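Local coordinates for protein tumor necrosis factor ligand superfamily member 13 (Mus musculus, PDB 1U5Z) that acts as a secreted homotrimeric cytokine of the tumor necrosis factor family that binds the receptors TACI and BCMA and helps regulate tumor cell growth, at residues S57-H62 / I115-P120. Sequence-based numbering, arbitrary orientation.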
loop_
_atom_site.group_PDB
_atom_site.type_symbol
_atom_site.label_atom_id
_atom_site.label_comp_id
_atom_site.label_asym_id
_atom_site.label_seq_id
_atom_site.Cartn_x
_atom_site.Cartn_y
_atom_site.Cartn_z
ATOM N N SER A 57 2.403 5.189 -4.701
ATOM C CA SER A 57 3.503 5.163 -5.647
ATOM C C SER A 57 4.201 3.825 -5.595
ATOM O O SER A 57 4.660 3.419 -4.533
ATOM C CB SER A 57 4.519 6.239 -5.273
ATOM O OG SER A 57 5.744 5.987 -5.911
ATOM N N GLN A 58 4.278 3.135 -6.726
ATOM C CA GLN A 58 5.180 2.000 -6.855
ATOM C C GLN A 58 6.245 2.305 -7.878
ATOM O O GLN A 58 5.990 2.966 -8.884
ATOM C CB GLN A 58 4.439 0.738 -7.283
ATOM C CG GLN A 58 5.330 -0.490 -7.310
ATOM C CD GLN A 58 4.546 -1.776 -7.383
ATOM O OE1 GLN A 58 3.847 -2.122 -6.438
ATOM N NE2 GLN A 58 4.682 -2.502 -8.491
ATOM N N VAL A 59 7.449 1.830 -7.603
ATOM C CA VAL A 59 8.536 1.872 -8.568
ATOM C C VAL A 59 9.154 0.478 -8.611
ATOM O O VAL A 59 9.495 -0.074 -7.573
ATOM C CB VAL A 59 9.584 2.933 -8.183
ATOM C CG1 VAL A 59 10.804 2.833 -9.072
ATOM C CG2 VAL A 59 8.980 4.344 -8.266
ATOM N N LEU A 60 9.261 -0.092 -9.810
ATOM C CA LEU A 60 9.964 -1.367 -10.004
ATOM C C LEU A 60 11.407 -1.092 -10.436
ATOM O O LEU A 60 11.646 -0.594 -11.533
ATOM C CB LEU A 60 9.242 -2.235 -11.037
ATOM C CG LEU A 60 9.866 -3.593 -11.377
ATOM C CD1 LEU A 60 10.051 -4.482 -10.165
ATOM C CD2 LEU A 60 9.017 -4.302 -12.394
ATOM N N PHE A 61 12.355 -1.389 -9.553
ATOM C CA PHE A 61 13.779 -1.146 -9.793
ATOM C C PHE A 61 14.461 -2.332 -10.483
ATOM O O PHE A 61 14.030 -3.470 -10.322
ATOM C CB PHE A 61 14.472 -0.830 -8.466
ATOM C CG PHE A 61 13.957 0.420 -7.801
ATOM C CD1 PHE A 61 14.461 1.659 -8.152
ATOM C CD2 PHE A 61 12.957 0.357 -6.846
ATOM C CE1 PHE A 61 13.982 2.819 -7.557
ATOM C CE2 PHE A 61 12.474 1.514 -6.247
ATOM C CZ PHE A 61 12.990 2.748 -6.602
ATOM N N HIS A 62 15.509 -2.051 -11.260
ATOM C CA HIS A 62 16.320 -3.089 -11.920
ATOM C C HIS A 62 17.793 -3.088 -11.498
ATOM O O HIS A 62 18.465 -4.096 -11.650
ATOM C CB HIS A 62 16.289 -2.945 -13.444
ATOM C CG HIS A 62 14.914 -2.887 -14.029
ATOM N ND1 HIS A 62 14.051 -3.960 -14.020
ATOM C CD2 HIS A 62 14.262 -1.889 -14.666
ATOM C CE1 HIS A 62 12.921 -3.622 -14.616
ATOM N NE2 HIS A 62 13.024 -2.370 -15.018
ATOM N N ILE A 115 3.760 17.916 -7.365
ATOM C CA ILE A 115 4.058 16.607 -6.803
ATOM C C ILE A 115 5.126 15.941 -7.660
ATOM O O ILE A 115 5.009 15.908 -8.885
ATOM C CB ILE A 115 2.796 15.729 -6.777
ATOM C CG1 ILE A 115 1.645 16.456 -6.065
ATOM C CG2 ILE A 115 3.106 14.378 -6.087
ATOM C CD1 ILE A 115 1.763 16.511 -4.530
ATOM N N THR A 116 6.166 15.416 -7.018
ATOM C CA THR A 116 7.232 14.712 -7.732
ATOM C C THR A 116 7.492 13.333 -7.166
ATOM O O THR A 116 7.241 13.067 -5.990
ATOM C CB THR A 116 8.555 15.515 -7.737
ATOM O OG1 THR A 116 8.746 16.186 -6.481
ATOM C CG2 THR A 116 8.503 16.634 -8.771
ATOM N N VAL A 117 7.991 12.463 -8.035
ATOM C CA VAL A 117 8.468 11.146 -7.649
ATOM C C VAL A 117 9.901 11.060 -8.165
ATOM O O VAL A 117 10.124 10.855 -9.353
ATOM C CB VAL A 117 7.581 10.030 -8.255
ATOM C CG1 VAL A 117 8.071 8.653 -7.827
ATOM C CG2 VAL A 117 6.145 10.216 -7.834
ATOM N N LYS A 118 10.862 11.273 -7.274
ATOM C CA LYS A 118 12.275 11.269 -7.631
ATOM C C LYS A 118 13.020 10.100 -7.010
ATOM O O LYS A 118 12.662 9.616 -5.946
ATOM C CB LYS A 118 12.936 12.567 -7.171
ATOM C CG LYS A 118 12.434 13.795 -7.894
ATOM C CD LYS A 118 12.950 15.070 -7.256
ATOM C CE LYS A 118 12.373 16.279 -7.957
ATOM N NZ LYS A 118 12.769 17.548 -7.304
ATOM N N ILE A 119 14.083 9.670 -7.682
ATOM C CA ILE A 119 14.980 8.646 -7.170
ATOM C C ILE A 119 16.361 9.274 -7.053
ATOM O O ILE A 119 16.901 9.720 -8.063
ATOM C CB ILE A 119 14.982 7.446 -8.117
ATOM C CG1 ILE A 119 13.605 6.784 -8.082
ATOM C CG2 ILE A 119 16.073 6.435 -7.721
ATOM C CD1 ILE A 119 13.308 5.988 -9.277
ATOM N N PRO A 120 16.939 9.304 -5.843
ATOM C CA PRO A 120 18.166 10.088 -5.593
ATOM C C PRO A 120 19.458 9.596 -6.259
ATOM O O PRO A 120 20.502 10.186 -5.981
ATOM C CB PRO A 120 18.325 10.028 -4.065
ATOM C CG PRO A 120 17.024 9.487 -3.542
ATOM C CD PRO A 120 16.482 8.613 -4.621
#
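Ile119 reaches across to Phe61 and Val59 chiefly with its terminal methyl, CD1, and buries more surface here than any other residue of the two segments. Its CG1 branch lies anti to its own carbonyl carbon, and the extended second torsion (chi2 158°) carries CD1 onward to the opposing strand. There CD1 comes 3.7 Å from CE1 of Phe61, meeting the ring obliquely, while Ile119 CG1 follows at 4.0 Å from the same CE1. The second neighbour of the methyl is CG1 of Val59, also 4.0 Å from Ile119 CD1. That valine methyl in turn covers one face of the Phe61 ring near its rim, 3.3 Å above the plane, so valine and phenylalanine of one strand together receive the isoleucine. The extra carbon of isoleucine, beyond what valine has, suits a place where the backbones stand well apart, and the broad phenylalanine ring helps fill the width.

The strand axes pass 9.7 Å from each other at 25°, a separation suited to side-chain packing between layers. This is the interior of the jelly-roll beta-sandwich of the TNF homology domain: strand 51-61 pairs with 99-109 and 134-139 in one sheet, strand 114-119 with 24-34, 44-47 and 68-75 in the other. Leu126 from a loop touches both Phe61 and Ile119.

Toward the N-terminal end of both segments, Val117 is the inward-pointing residue. Its CG1, anti to the backbone N (chi1 -179°), sits 4.0 Å from Ser57 OG; the same methyl lies more loosely beside CG2 of Val59. Compact, beta-branched valines favour extended backbone, and the small serine fits opposite Val117 where the CA atoms of Ser57 and Val117 are 8.0 Å apart. Leu135 of strand 134-139 packs against both Ser57 and Val117.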